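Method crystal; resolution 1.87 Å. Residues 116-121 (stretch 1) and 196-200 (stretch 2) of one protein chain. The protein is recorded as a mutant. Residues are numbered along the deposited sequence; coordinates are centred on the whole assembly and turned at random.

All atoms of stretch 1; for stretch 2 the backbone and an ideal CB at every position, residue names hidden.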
# COMPACT_ATOMS: atom_id res chain seq x y z
N TRP A 116 19.73 10.74 -0.50
CA TRP A 116 18.60 10.05 -1.10
C TRP A 116 17.90 10.99 -2.07
O TRP A 116 17.85 12.21 -1.86
CB TRP A 116 17.59 9.58 -0.05
CG TRP A 116 18.08 8.44 0.77
CD1 TRP A 116 18.94 8.49 1.83
CD2 TRP A 116 17.73 7.06 0.60
NE1 TRP A 116 19.14 7.23 2.33
CE2 TRP A 116 18.41 6.33 1.59
CE3 TRP A 116 16.91 6.37 -0.30
CZ2 TRP A 116 18.30 4.95 1.72
CZ3 TRP A 116 16.79 4.99 -0.17
CH2 TRP A 116 17.49 4.30 0.83
N LYS A 117 17.39 10.41 -3.13
CA LYS A 117 16.71 11.14 -4.15
C LYS A 117 15.19 11.01 -3.97
O LYS A 117 14.71 10.04 -3.43
CB LYS A 117 17.14 10.58 -5.47
CG LYS A 117 16.80 11.43 -6.65
CD LYS A 117 17.13 10.69 -7.91
CE LYS A 117 16.56 11.42 -9.10
NZ LYS A 117 16.32 10.48 -10.22
N ASP A 118 14.44 12.00 -4.41
CA ASP A 118 12.98 11.94 -4.30
C ASP A 118 12.43 10.81 -5.15
O ASP A 118 12.85 10.62 -6.30
CB ASP A 118 12.36 13.27 -4.72
CG ASP A 118 10.91 13.39 -4.31
OD1 ASP A 118 10.03 12.92 -5.07
OD2 ASP A 118 10.63 13.95 -3.23
N ALA A 119 11.48 10.06 -4.59
CA ALA A 119 10.87 8.96 -5.34
C ALA A 119 10.02 9.46 -6.50
O ALA A 119 9.85 8.74 -7.49
CB ALA A 119 10.02 8.10 -4.41
N PHE A 120 9.49 10.68 -6.40
CA PHE A 120 8.49 11.17 -7.35
C PHE A 120 8.95 12.37 -8.14
O PHE A 120 8.80 12.39 -9.37
CB PHE A 120 7.18 11.52 -6.61
CG PHE A 120 6.65 10.40 -5.77
CD1 PHE A 120 6.36 9.17 -6.33
CD2 PHE A 120 6.44 10.58 -4.41
CE1 PHE A 120 5.86 8.15 -5.56
CE2 PHE A 120 5.96 9.55 -3.63
CZ PHE A 120 5.66 8.34 -4.21
N ASP A 121 9.51 13.38 -7.48
CA ASP A 121 9.91 14.62 -8.13
C ASP A 121 11.20 14.38 -8.90
O ASP A 121 12.29 14.31 -8.32
CB ASP A 121 10.10 15.72 -7.08
CG ASP A 121 10.22 17.10 -7.69
OD1 ASP A 121 10.50 17.22 -8.91
OD2 ASP A 121 10.02 18.09 -6.95
N UNK A 196 11.82 17.29 5.18
CA UNK A 196 12.10 16.19 4.25
C UNK A 196 11.78 16.57 2.81
O UNK A 196 11.13 17.58 2.53
CB UNK A 196 11.30 14.95 4.64
N UNK A 197 12.25 15.73 1.89
CA UNK A 197 11.72 15.78 0.54
C UNK A 197 10.23 15.49 0.57
O UNK A 197 9.69 14.95 1.54
CB UNK A 197 12.45 14.79 -0.37
N UNK A 198 9.54 15.89 -0.50
CA UNK A 198 8.08 15.78 -0.51
C UNK A 198 7.65 14.31 -0.49
O UNK A 198 6.59 13.98 0.06
CB UNK A 198 7.50 16.49 -1.74
N UNK A 199 8.47 13.40 -1.04
CA UNK A 199 8.03 12.02 -1.17
C UNK A 199 7.83 11.35 0.20
O UNK A 199 6.90 10.57 0.38
CB UNK A 199 9.04 11.23 -2.00
N UNK A 200 8.68 11.67 1.18
CA UNK A 200 8.56 11.08 2.51
C UNK A 200 7.87 12.01 3.49
O UNK A 200 7.77 11.70 4.68
CB UNK A 200 9.94 10.70 3.05

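At position 196 the ideal CB has no atom of stretch 1 within 5.5 Å, so the contact sets no requirement. The backbone, with phi -77° and psi 168°, is extended and would accept most residues, including one whose ring fixes phi near this value. The deposited residue is Pro196, which makes no contact with stretch 1.

Position 197 is more constrained. Its CA-to-CB bond points toward stretch 1, and the ideal CB lies 3.5 Å from Asp118 OD2. A carboxylate so near disfavours an acidic side chain, while a small residue would fit and a hydroxyl or other donor could find an acceptor. Thr197 is found here, its CB 3.5 Å from Asp118 OD2. With chi1 at 43° (p), the hydroxyl does not bond to stretch 1 but turns to the side chain at position 199.

At position 198 CA-to-CB runs sideways, and the ideal CB is 4.3 Å from Asp118 OD2, its nearest neighbour in stretch 1. Polar and aliphatic side chains would both be acceptable. Val198 occupies the site with chi1 t, and its more telling contribution comes from the main chain: a water accepts from Val198 N at 3.1 Å and donates to Asp118 OD2 at 2.9 Å, bridging an amide and a carboxylate oxygen that lie 3.5 Å apart.

Position 199 is the centre of the contact. CA-to-CB points toward stretch 1, where the ideal CB lies 3.4 Å from Asp118 OD2, 3.6 Å from Phe120 CD2 and 3.7 Å from Ala119 N. The amide of Ala119 calls for a short acceptor; Asp, Asn or Ser could suit, although the Asp118 carboxylate argues against a second negative charge. The deposited residue is nonetheless Asp199. Its chi1 of 61° (p) brings OD2 to the amide, and Ala119 N donates to Asp199 OD2 at 2.7 Å and 159°. In return, Asp199 N donates to Asp118 OD2 at 3.1 Å, so each stretch offers a backbone amide to a carboxylate of the other. The price is a close approach of like charges, two acceptors with no hydrogen bond between them, Asp118 OD2 and Asp199 OD1 at 3.4 Å. Set against it, Thr197 OG1 donates to Asp199 OD1 over 2.6 Å. Asp199 CB also packs obliquely on the Phe120 ring, 3.6 Å from Phe120 CD2.

At position 200 CA-to-CB points sideways and the ideal CB has no atom of stretch 1 within 5.5 Å, leaving the choice open. Ile200 is deposited; its amide N donates weakly to Asp199 OD1 at 2.7 Å.

Stretch 2 (196-200) PTVDI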
# COMPACT_ATOMS: atom_id res chain seq x y z
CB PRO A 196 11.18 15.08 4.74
CG PRO A 196 9.99 15.82 5.28
CD PRO A 196 10.56 17.08 5.92
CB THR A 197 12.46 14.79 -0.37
OG1 THR A 197 12.64 13.54 0.32
CG2 THR A 197 13.83 15.34 -0.77
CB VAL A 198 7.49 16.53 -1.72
CG1 VAL A 198 5.98 16.39 -1.76
CG2 VAL A 198 7.88 18.00 -1.66
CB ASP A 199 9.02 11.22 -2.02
CG ASP A 199 10.42 11.17 -1.42
OD1 ASP A 199 10.72 11.96 -0.49
OD2 ASP A 199 11.23 10.34 -1.90
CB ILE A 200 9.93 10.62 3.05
CG1 ILE A 200 10.87 11.81 3.22
CG2 ILE A 200 10.52 9.55 2.14
CD1 ILE A 200 12.18 11.47 3.93
O HOH W 1 11.05 16.85 -3.03
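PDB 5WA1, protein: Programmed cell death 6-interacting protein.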